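Local coordinates for sensor protein QseC (PDB 3JZ3) that transfers phosphate from ATP to a protein histidine, probably its own, and, as sensor of the QseB/QseC two-component system, activates the flagella regulon, at residues B[85-89]-B[122-127]; B[99-105]-B[138-144]; B[117-121]-B[190-196]; B[146-152]-B[208-214]. One frame throughout, in Å; residues are numbered along the deposited sequence.

Contact 1 of 4, residues B[85-89]-B[122-127]; sequences SVMDI and VRNLLD
Two helical segments, 85-89 of helix 78-95 and 122-127 of helix 115-131, pack side by side, their axes 10.2 Å apart and crossing at -43°. The closest CA pair is Ser85 with Arg123, 6.2 Å. Ser85 (chi1 m) lays CB 3.7 Å from Leu126 CD1 and OG 3.6 Å from Val122 CG1, while its hydroxyl is hydrogen-bonded to Leu81 O. Ile89 adopts m, m: CG1 reaches 3.4 Å from Arg123 NE, and CD1 3.3 Å from Asp127 OD1. Arg123 leaves its helix sideways, and chi1 t, chi2 p, chi3 t bring the guanidinium nearer to 85-89, with Asp88 CB over one face. Leu44 and Ile48 of helix 42-61 also touch Arg123. This is helix-helix packing in the layer covering the kinase-domain sheet. Asp88 OD2 to Arg123 NH1 (3.6 Å) is a long salt bridge to which no N-H points; Arg123 NE also bridges Asp127 OD1 (3.5 Å) in its own helix. One guanidinium thus serves two carboxylates, by charge attraction beside apolar packing.

Contact 2 of 4, residues B[99-105]-B[138-144]; sequences DVRLTLN and VVDVTLN
Arg101 and Asp140 form a salt bridge with a hydrogen bond from Arg101 NH1 to Asp140 OD1 at 3.0 Å; Val138 CG1 lies over one face of the guanidinium. At the far end Asn105 ND2 donates to Asn144 OD1 at 2.7 Å. A parallel backbone ladder runs along the whole pair: Val139 N to Asp99 O, Arg101 N to Val139 O, Val141 N to Arg101 O and Thr103 N to Val141 O, each 2.8 Å, then Leu143 N to Thr103 O at 3.0 Å and Asn105 N to Leu143 O at 2.9 Å. Both strands are extended, their axes 4.7 Å apart and 22° from parallel, in register from Asp99 beside Val138 to Leu104 beside Leu143. Val100, Leu102, Leu104, Val139, Val141 and Leu143 share one face, where Leu102 (t, p) sets CD1 3.8 Å from Val141 CG1 and Val100 CG1 lies 4.2 Å from Val141 CG2. The opposite face carries Asp99, Arg101, Thr103, Val138, Asp140 and Thr142. This is the parallel pair at one edge of the kinase domain's mixed sheet. Helices 78-95 and 115-131 cover its aliphatic face, strand 147-151 continues the sheet beyond 138-143, and 99-104 is one of its two outermost strands within the chain.

Contact 3 of 4, residues B[117-121]-B[190-196]; sequences LLSLL and IAKLHGM
This buried apolar contact joins helix 115-131, through 117-121, to the C-terminal end of helix 186-193 in the helical layer of the kinase domain, with one knob-into-hole insertion. Ile190 (m, t) is the knob, sitting among Leu117, Leu118, Leu120 and Leu121, its CA 6.6 Å from Leu117 CA; its CD1 reaches 3.4 Å from Leu117 O and its CG2 3.5 Å from Leu121 CD1. Leu117 CD1 meets Leu193 CD2 at 3.8 Å, and Leu118 CD2 meets CE of selenomethionine Met196 at 4.2 Å. Helix 186-193 ends in a Schellman motif, with Gly195 at positive phi (70°) as C-prime residue, Met196 N to Ala191 O at 2.7 Å and Gly195 N to Lys192 O at 3.2 Å. His194 (chi1 m, chi2 84°) folds back so that ND1 donates to Ile190 O at 2.7 Å, while NE2 is hydrogen-bonded to Gln114 N. Its ring lies flat against Leu118, whose CD2 makes a CH-pi contact 3.5 Å from the His194 centroid, 5° off the normal.

Contact 4 of 4, residues B[146-152]-B[208-214]; sequences DNFIVRD and FEAKVSW
Strands 147-151 and 208-213 run antiparallel, axes 4.7 Å apart at 165°, inside the mixed sheet of the kinase domain's histidine kinase, gyrase B and HSP90-like ATPase fold. Phe148 with Val212 and Val150 with Ala210 are hydrogen-bonded pairs: Phe148 N to Val212 O is 3.0 Å, and Val212 N to Phe148 O, Val150 N to Ala210 O and Ala210 N to Val150 O are each 2.9 Å. Asn147 with Ser213, Ile149 with Lys211 and Arg151 with Glu209 are non-hydrogen-bonded pairs. The ladder extends past both ends, Trp214 N to Asp146 O and Asp152 N to Phe208 O each at 3.0 Å. Phe148, Val150, Ala210 and Val212 point to the face covered by helix 115-131; the other face bears Asn147, Ile149, Arg151, Glu209, Lys211 and Ser213, with Ile149 CG2 3.8 Å from Glu209 CG. Phe208 N makes a weak hydrogen bond to Asp152 OD2 (chi1 p), 3.4 Å, and OD2 also takes Gly154 N. Trp214 (chi1 p, chi2 88°) lays a ring face over Asn147 N. Phe148 (p, 88°) turns its ring so that Val212 CB stands 3.9 Å from the Phe148 centroid, a CH-pi contact.

All four contacts belong to the layered alpha/beta kinase domain in the cytoplasmic segment of QseC. Contacts 2 and 4, centres about 10 Å apart, share the mixed sheet, where strands 138-143 and 147-151 are neighbours; contacts 1 and 3, centres about 14 Å apart, share helix 115-131, which packs against that sheet. Contact 1 touches both sheet contacts, through Leu126 on Val141 and Leu125 on Ala210 and Val212, and contact 3 meets contact 4 where Met196 packs on Val212 and Trp214. Contacts 2 and 3 lie on opposite sides of the chain's centre, about 19 Å between centres. Along the chain, contact 3 crosses the other three and contact 1 also crosses contact 2, so sequence-distant helices and strands interlock around one hydrophobic core.

Contact 1 of 4, residues B[85-89]-B[122-127]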
# COMPACT_ATOMS: atom_id res chain seq x y z
N SER B 85 -13.74 3.17 1.57
CA SER B 85 -12.87 4.33 1.45
C SER B 85 -13.28 5.44 2.41
O SER B 85 -12.44 6.06 3.06
CB SER B 85 -12.85 4.86 0.02
OG SER B 85 -12.19 3.96 -0.84
N VAL B 86 -14.59 5.68 2.51
CA VAL B 86 -15.11 6.66 3.45
C VAL B 86 -14.73 6.23 4.87
O VAL B 86 -14.31 7.07 5.68
CB VAL B 86 -16.64 6.87 3.30
CG1 VAL B 86 -17.22 7.63 4.49
CG2 VAL B 86 -16.94 7.62 2.01
N MSE B 87 -14.84 4.93 5.15
CA MSE B 87 -14.54 4.37 6.47
C MSE B 87 -13.10 4.57 6.91
O MSE B 87 -12.83 4.83 8.08
CB MSE B 87 -14.92 2.89 6.54
CG MSE B 87 -16.41 2.64 6.77
SE MSE B 87 -17.18 3.73 8.21
CE MSE B 87 -17.39 5.41 7.26
N ASP B 88 -12.17 4.46 5.96
CA ASP B 88 -10.76 4.70 6.22
C ASP B 88 -10.51 6.12 6.70
O ASP B 88 -9.57 6.38 7.46
CB ASP B 88 -9.93 4.44 4.96
CG ASP B 88 -9.74 2.96 4.67
OD1 ASP B 88 -9.82 2.14 5.61
OD2 ASP B 88 -9.50 2.62 3.49
N ILE B 89 -11.38 7.03 6.26
CA ILE B 89 -11.19 8.47 6.40
C ILE B 89 -12.04 9.09 7.51
O ILE B 89 -11.60 10.03 8.17
CB ILE B 89 -11.49 9.17 5.04
CG1 ILE B 89 -10.29 9.04 4.10
CG2 ILE B 89 -11.90 10.63 5.21
CD1 ILE B 89 -9.01 9.69 4.61
N VAL B 122 -10.01 6.29 -5.72
CA VAL B 122 -11.05 6.87 -4.87
C VAL B 122 -10.43 7.63 -3.70
O VAL B 122 -10.85 8.74 -3.38
CB VAL B 122 -12.05 5.80 -4.36
CG1 VAL B 122 -12.99 6.39 -3.33
CG2 VAL B 122 -12.85 5.22 -5.53
N ARG B 123 -9.42 7.03 -3.09
CA ARG B 123 -8.78 7.59 -1.91
C ARG B 123 -8.03 8.90 -2.19
O ARG B 123 -8.02 9.80 -1.35
CB ARG B 123 -7.85 6.55 -1.29
CG ARG B 123 -7.38 6.91 0.10
CD ARG B 123 -8.47 6.78 1.14
NE ARG B 123 -7.98 7.19 2.46
CZ ARG B 123 -7.28 6.42 3.28
NH1 ARG B 123 -6.98 5.17 2.95
NH2 ARG B 123 -6.89 6.90 4.45
N ASN B 124 -7.41 9.00 -3.36
CA ASN B 124 -6.78 10.25 -3.80
C ASN B 124 -7.78 11.40 -3.92
O ASN B 124 -7.50 12.51 -3.46
CB ASN B 124 -6.06 10.05 -5.13
CG ASN B 124 -4.64 9.57 -4.94
OD1 ASN B 124 -3.75 10.35 -4.61
ND2 ASN B 124 -4.42 8.28 -5.15
N LEU B 125 -8.93 11.12 -4.52
CA LEU B 125 -9.99 12.12 -4.66
C LEU B 125 -10.54 12.53 -3.30
O LEU B 125 -10.89 13.69 -3.09
CB LEU B 125 -11.12 11.57 -5.53
CG LEU B 125 -10.86 11.26 -7.01
CD1 LEU B 125 -12.10 10.63 -7.61
CD2 LEU B 125 -10.44 12.50 -7.79
N LEU B 126 -10.59 11.56 -2.39
CA LEU B 126 -11.09 11.78 -1.04
C LEU B 126 -10.14 12.59 -0.18
O LEU B 126 -10.55 13.55 0.46
CB LEU B 126 -11.40 10.45 -0.35
CG LEU B 126 -12.83 9.94 -0.44
CD1 LEU B 126 -12.93 8.59 0.22
CD2 LEU B 126 -13.77 10.93 0.23
N ASP B 127 -8.87 12.20 -0.18
CA ASP B 127 -7.82 12.93 0.54
C ASP B 127 -7.71 14.37 0.04
O ASP B 127 -7.55 15.29 0.84
CB ASP B 127 -6.47 12.22 0.42
CG ASP B 127 -6.43 10.89 1.15
OD1 ASP B 127 -7.36 10.59 1.93
OD2 ASP B 127 -5.47 10.13 0.93

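Contact 2 of 4, residues B[99-105]-B[138-144]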
# COMPACT_ATOMS: atom_id res chain seq x y z
N ASP B 99 -16.81 16.85 7.91
CA ASP B 99 -17.81 15.79 7.80
C ASP B 99 -17.81 15.17 6.41
O ASP B 99 -17.75 15.88 5.41
CB ASP B 99 -19.20 16.33 8.15
CG ASP B 99 -19.45 16.37 9.64
OD1 ASP B 99 -18.47 16.33 10.43
OD2 ASP B 99 -20.63 16.45 10.03
N VAL B 100 -17.88 13.84 6.36
CA VAL B 100 -17.94 13.12 5.09
C VAL B 100 -19.31 12.45 4.93
O VAL B 100 -19.69 11.58 5.72
CB VAL B 100 -16.80 12.08 4.95
CG1 VAL B 100 -16.85 11.40 3.58
CG2 VAL B 100 -15.44 12.73 5.16
N ARG B 101 -20.03 12.87 3.90
CA ARG B 101 -21.37 12.37 3.63
C ARG B 101 -21.35 11.45 2.43
O ARG B 101 -20.95 11.86 1.34
CB ARG B 101 -22.33 13.54 3.39
CG ARG B 101 -23.73 13.14 2.92
CD ARG B 101 -24.55 14.36 2.51
NE ARG B 101 -24.79 15.25 3.64
CZ ARG B 101 -24.79 16.58 3.59
NH1 ARG B 101 -24.55 17.21 2.44
NH2 ARG B 101 -25.02 17.28 4.69
N LEU B 102 -21.78 10.21 2.64
CA LEU B 102 -21.91 9.24 1.55
C LEU B 102 -23.37 9.05 1.14
O LEU B 102 -24.19 8.60 1.94
CB LEU B 102 -21.27 7.90 1.93
CG LEU B 102 -21.36 6.79 0.88
CD1 LEU B 102 -20.50 7.09 -0.34
CD2 LEU B 102 -20.98 5.45 1.49
N THR B 103 -23.67 9.41 -0.10
CA THR B 103 -25.00 9.24 -0.67
C THR B 103 -24.95 8.14 -1.73
O THR B 103 -24.07 8.14 -2.59
CB THR B 103 -25.51 10.56 -1.30
OG1 THR B 103 -25.54 11.59 -0.31
CG2 THR B 103 -26.91 10.39 -1.88
N LEU B 104 -25.88 7.20 -1.65
CA LEU B 104 -25.93 6.10 -2.60
C LEU B 104 -27.26 6.11 -3.35
O LEU B 104 -28.29 5.70 -2.82
CB LEU B 104 -25.73 4.76 -1.88
CG LEU B 104 -24.47 4.60 -1.02
CD1 LEU B 104 -24.64 3.46 -0.03
CD2 LEU B 104 -23.22 4.40 -1.88
N ASN B 105 -27.21 6.62 -4.58
CA ASN B 105 -28.39 6.72 -5.43
C ASN B 105 -28.67 5.43 -6.19
O ASN B 105 -29.82 5.12 -6.49
CB ASN B 105 -28.25 7.88 -6.41
CG ASN B 105 -28.38 9.23 -5.73
OD1 ASN B 105 -29.18 9.40 -4.82
ND2 ASN B 105 -27.60 10.21 -6.19
N VAL B 138 -18.61 20.28 4.59
CA VAL B 138 -19.01 18.91 4.28
C VAL B 138 -18.39 18.43 2.97
O VAL B 138 -18.39 19.16 1.97
CB VAL B 138 -20.56 18.77 4.19
CG1 VAL B 138 -20.96 17.30 4.06
CG2 VAL B 138 -21.23 19.40 5.41
N VAL B 139 -17.87 17.20 2.98
CA VAL B 139 -17.44 16.52 1.76
C VAL B 139 -18.54 15.57 1.30
O VAL B 139 -18.98 14.71 2.06
CB VAL B 139 -16.12 15.74 1.97
CG1 VAL B 139 -15.75 14.95 0.71
CG2 VAL B 139 -14.99 16.69 2.35
N ASP B 140 -18.99 15.74 0.06
CA ASP B 140 -20.04 14.91 -0.51
C ASP B 140 -19.50 13.83 -1.45
O ASP B 140 -18.90 14.15 -2.48
CB ASP B 140 -21.06 15.78 -1.27
CG ASP B 140 -21.90 16.62 -0.34
OD1 ASP B 140 -22.59 16.05 0.52
OD2 ASP B 140 -21.88 17.87 -0.49
N VAL B 141 -19.72 12.58 -1.08
CA VAL B 141 -19.40 11.44 -1.94
C VAL B 141 -20.71 10.79 -2.40
O VAL B 141 -21.51 10.35 -1.58
CB VAL B 141 -18.51 10.39 -1.23
CG1 VAL B 141 -18.08 9.29 -2.20
CG2 VAL B 141 -17.29 11.05 -0.61
N THR B 142 -20.91 10.74 -3.71
CA THR B 142 -22.17 10.29 -4.29
C THR B 142 -21.94 9.20 -5.33
O THR B 142 -21.13 9.37 -6.24
CB THR B 142 -22.95 11.46 -4.93
OG1 THR B 142 -23.18 12.48 -3.96
CG2 THR B 142 -24.29 10.99 -5.49
N LEU B 143 -22.65 8.09 -5.19
CA LEU B 143 -22.62 7.04 -6.20
C LEU B 143 -23.91 7.05 -7.01
O LEU B 143 -25.00 6.89 -6.47
CB LEU B 143 -22.42 5.66 -5.55
CG LEU B 143 -22.48 4.44 -6.47
CD1 LEU B 143 -21.39 4.46 -7.54
CD2 LEU B 143 -22.41 3.16 -5.64
N ASN B 144 -23.76 7.26 -8.32
CA ASN B 144 -24.86 7.20 -9.27
C ASN B 144 -24.71 5.98 -10.18
O ASN B 144 -23.70 5.27 -10.10
CB ASN B 144 -24.93 8.49 -10.08
CG ASN B 144 -25.17 9.71 -9.21
OD1 ASN B 144 -26.15 9.77 -8.47
ND2 ASN B 144 -24.26 10.68 -9.28

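Contact 3 of 4, residues B[117-121]-B[190-196]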
# COMPACT_ATOMS: atom_id res chain seq x y z
N LEU B 117 -6.11 -0.69 -7.26
CA LEU B 117 -6.02 0.49 -8.10
C LEU B 117 -7.25 1.38 -7.96
O LEU B 117 -7.13 2.60 -7.87
CB LEU B 117 -5.78 0.11 -9.56
CG LEU B 117 -4.43 -0.54 -9.91
CD1 LEU B 117 -4.29 -0.70 -11.41
CD2 LEU B 117 -3.23 0.22 -9.34
N LEU B 118 -8.44 0.77 -7.93
CA LEU B 118 -9.67 1.56 -7.78
C LEU B 118 -9.76 2.19 -6.40
O LEU B 118 -10.29 3.30 -6.25
CB LEU B 118 -10.92 0.73 -8.07
CG LEU B 118 -11.22 0.47 -9.55
CD1 LEU B 118 -12.56 -0.23 -9.69
CD2 LEU B 118 -11.18 1.76 -10.37
N SER B 119 -9.23 1.48 -5.41
CA SER B 119 -9.15 1.98 -4.05
C SER B 119 -8.23 3.20 -3.97
O SER B 119 -8.55 4.18 -3.30
CB SER B 119 -8.68 0.86 -3.11
OG SER B 119 -8.48 1.35 -1.80
N LEU B 120 -7.11 3.13 -4.68
CA LEU B 120 -6.16 4.25 -4.77
C LEU B 120 -6.77 5.47 -5.44
O LEU B 120 -6.62 6.59 -4.95
CB LEU B 120 -4.90 3.84 -5.55
CG LEU B 120 -3.79 3.08 -4.82
CD1 LEU B 120 -2.73 2.65 -5.81
CD2 LEU B 120 -3.18 3.94 -3.71
N LEU B 121 -7.44 5.25 -6.57
CA LEU B 121 -8.15 6.31 -7.28
C LEU B 121 -9.11 7.04 -6.35
O LEU B 121 -9.03 8.27 -6.20
CB LEU B 121 -8.92 5.73 -8.48
CG LEU B 121 -9.59 6.70 -9.46
CD1 LEU B 121 -9.90 6.00 -10.76
CD2 LEU B 121 -10.85 7.33 -8.88
N ILE B 190 -5.49 5.62 -13.89
CA ILE B 190 -6.24 4.47 -13.40
C ILE B 190 -7.63 4.43 -14.04
O ILE B 190 -8.08 3.38 -14.50
CB ILE B 190 -6.34 4.47 -11.85
CG1 ILE B 190 -5.00 4.04 -11.24
CG2 ILE B 190 -7.46 3.56 -11.37
CD1 ILE B 190 -4.87 4.37 -9.76
N ALA B 191 -8.29 5.58 -14.06
CA ALA B 191 -9.60 5.71 -14.69
C ALA B 191 -9.57 5.23 -16.14
O ALA B 191 -10.39 4.39 -16.53
CB ALA B 191 -10.09 7.16 -14.63
N LYS B 192 -8.62 5.74 -16.92
CA LYS B 192 -8.47 5.40 -18.34
C LYS B 192 -8.24 3.91 -18.54
O LYS B 192 -8.77 3.32 -19.47
CB LYS B 192 -7.33 6.21 -18.97
N LEU B 193 -7.45 3.32 -17.65
CA LEU B 193 -7.21 1.88 -17.66
C LEU B 193 -8.50 1.08 -17.46
O LEU B 193 -8.66 0.00 -18.03
CB LEU B 193 -6.16 1.52 -16.60
CG LEU B 193 -5.72 0.06 -16.39
CD1 LEU B 193 -4.93 -0.46 -17.58
CD2 LEU B 193 -4.90 -0.05 -15.12
N HIS B 194 -9.41 1.63 -16.65
CA HIS B 194 -10.69 0.98 -16.34
C HIS B 194 -11.82 1.37 -17.29
O HIS B 194 -12.98 1.02 -17.06
CB HIS B 194 -11.10 1.31 -14.91
CG HIS B 194 -10.27 0.62 -13.87
ND1 HIS B 194 -9.06 1.12 -13.44
CD2 HIS B 194 -10.47 -0.52 -13.18
CE1 HIS B 194 -8.55 0.31 -12.53
NE2 HIS B 194 -9.39 -0.69 -12.35
N GLY B 195 -11.48 2.10 -18.36
CA GLY B 195 -12.48 2.58 -19.31
C GLY B 195 -13.38 3.65 -18.71
O GLY B 195 -14.55 3.76 -19.07
N MSE B 196 -12.82 4.44 -17.80
CA MSE B 196 -13.56 5.49 -17.11
C MSE B 196 -13.02 6.85 -17.50
O MSE B 196 -11.86 6.98 -17.89
CB MSE B 196 -13.46 5.32 -15.59
CG MSE B 196 -14.07 4.04 -15.04
SE MSE B 196 -13.72 3.80 -13.13
CE MSE B 196 -14.60 2.08 -12.87

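Contact 4 of 4, residues B[146-152]-B[208-214]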
# COMPACT_ATOMS: atom_id res chain seq x y z
N ASP B 146 -24.02 5.50 -13.37
CA ASP B 146 -22.90 5.47 -14.31
C ASP B 146 -21.77 6.45 -13.96
O ASP B 146 -20.93 6.77 -14.80
CB ASP B 146 -23.40 5.71 -15.74
CG ASP B 146 -24.08 7.06 -15.90
OD1 ASP B 146 -24.29 7.78 -14.89
OD2 ASP B 146 -24.42 7.40 -17.06
N ASN B 147 -21.77 6.93 -12.71
CA ASN B 147 -20.73 7.82 -12.21
C ASN B 147 -20.72 7.88 -10.69
O ASN B 147 -21.73 7.58 -10.05
CB ASN B 147 -20.89 9.23 -12.79
CG ASN B 147 -22.16 9.91 -12.32
OD1 ASN B 147 -22.16 10.66 -11.34
ND2 ASN B 147 -23.27 9.63 -13.01
N PHE B 148 -19.59 8.26 -10.12
CA PHE B 148 -19.57 8.75 -8.74
C PHE B 148 -18.94 10.13 -8.67
O PHE B 148 -18.16 10.50 -9.55
CB PHE B 148 -18.97 7.74 -7.74
CG PHE B 148 -17.50 7.50 -7.89
CD1 PHE B 148 -16.57 8.30 -7.23
CD2 PHE B 148 -17.03 6.44 -8.67
CE1 PHE B 148 -15.20 8.07 -7.35
CE2 PHE B 148 -15.66 6.19 -8.80
CZ PHE B 148 -14.74 7.01 -8.15
N ILE B 149 -19.31 10.89 -7.65
CA ILE B 149 -18.85 12.27 -7.51
C ILE B 149 -18.27 12.49 -6.12
O ILE B 149 -18.86 12.09 -5.12
CB ILE B 149 -20.00 13.30 -7.75
CG1 ILE B 149 -20.57 13.17 -9.16
CG2 ILE B 149 -19.50 14.73 -7.50
CD1 ILE B 149 -21.98 13.77 -9.33
N VAL B 150 -17.10 13.12 -6.08
CA VAL B 150 -16.51 13.61 -4.84
C VAL B 150 -16.48 15.14 -4.94
O VAL B 150 -15.98 15.70 -5.91
CB VAL B 150 -15.10 13.03 -4.60
CG1 VAL B 150 -14.56 13.45 -3.24
CG2 VAL B 150 -15.11 11.51 -4.72
N ARG B 151 -17.04 15.80 -3.92
CA ARG B 151 -17.30 17.23 -3.98
C ARG B 151 -17.03 17.89 -2.62
O ARG B 151 -17.51 17.42 -1.59
CB ARG B 151 -18.76 17.45 -4.39
CG ARG B 151 -19.21 18.90 -4.43
CD ARG B 151 -20.69 18.99 -4.08
NE ARG B 151 -21.23 20.33 -4.29
CZ ARG B 151 -21.07 21.36 -3.45
NH1 ARG B 151 -20.38 21.22 -2.33
NH2 ARG B 151 -21.61 22.53 -3.75
N ASP B 152 -16.27 18.98 -2.64
CA ASP B 152 -15.96 19.75 -1.43
C ASP B 152 -16.40 21.21 -1.54
O ASP B 152 -16.89 21.64 -2.58
CB ASP B 152 -14.47 19.64 -1.08
CG ASP B 152 -13.57 20.21 -2.18
OD1 ASP B 152 -12.94 19.41 -2.90
OD2 ASP B 152 -13.49 21.45 -2.31
N PHE B 208 -15.00 22.64 -5.11
CA PHE B 208 -14.39 21.74 -6.10
C PHE B 208 -15.23 20.48 -6.31
O PHE B 208 -15.96 20.04 -5.42
CB PHE B 208 -12.97 21.38 -5.68
CG PHE B 208 -12.18 20.67 -6.75
CD1 PHE B 208 -11.71 21.36 -7.86
CD2 PHE B 208 -11.89 19.31 -6.63
CE1 PHE B 208 -10.98 20.70 -8.85
CE2 PHE B 208 -11.15 18.65 -7.61
CZ PHE B 208 -10.70 19.35 -8.73
N GLU B 209 -15.12 19.91 -7.51
CA GLU B 209 -15.87 18.71 -7.88
C GLU B 209 -15.05 17.80 -8.79
O GLU B 209 -14.39 18.26 -9.73
CB GLU B 209 -17.19 19.10 -8.55
CG GLU B 209 -18.08 17.93 -8.95
CD GLU B 209 -19.22 18.33 -9.87
OE1 GLU B 209 -19.88 19.35 -9.59
OE2 GLU B 209 -19.45 17.63 -10.88
N ALA B 210 -15.10 16.50 -8.51
CA ALA B 210 -14.52 15.48 -9.37
C ALA B 210 -15.57 14.43 -9.67
O ALA B 210 -16.25 13.94 -8.75
CB ALA B 210 -13.30 14.86 -8.70
N LYS B 211 -15.73 14.09 -10.94
CA LYS B 211 -16.72 13.10 -11.36
C LYS B 211 -16.09 12.00 -12.20
O LYS B 211 -15.51 12.25 -13.26
CB LYS B 211 -17.85 13.77 -12.15
CG LYS B 211 -18.90 12.79 -12.69
CD LYS B 211 -19.63 13.35 -13.91
CE LYS B 211 -20.73 14.33 -13.53
NZ LYS B 211 -21.29 15.02 -14.72
N VAL B 212 -16.22 10.76 -11.71
CA VAL B 212 -15.71 9.61 -12.43
C VAL B 212 -16.88 8.91 -13.11
O VAL B 212 -17.77 8.39 -12.45
CB VAL B 212 -14.95 8.64 -11.49
CG1 VAL B 212 -14.43 7.43 -12.27
CG2 VAL B 212 -13.80 9.35 -10.80
N SER B 213 -16.88 8.92 -14.43
CA SER B 213 -17.96 8.33 -15.20
C SER B 213 -17.49 7.13 -16.02
O SER B 213 -16.32 7.04 -16.39
CB SER B 213 -18.60 9.37 -16.11
OG SER B 213 -17.63 9.94 -16.98
N TRP B 214 -18.43 6.22 -16.28
CA TRP B 214 -18.20 5.06 -17.14
C TRP B 214 -19.46 4.82 -17.96
O TRP B 214 -20.50 5.44 -17.71
CB TRP B 214 -17.86 3.83 -16.30
CG TRP B 214 -18.88 3.55 -15.25
CD1 TRP B 214 -20.01 2.80 -15.38
CD2 TRP B 214 -18.89 4.05 -13.91
NE1 TRP B 214 -20.71 2.79 -14.20
CE2 TRP B 214 -20.04 3.55 -13.28
CE3 TRP B 214 -18.02 4.87 -13.17
CZ2 TRP B 214 -20.36 3.85 -11.95
CZ3 TRP B 214 -18.34 5.16 -11.85
CH2 TRP B 214 -19.50 4.65 -11.26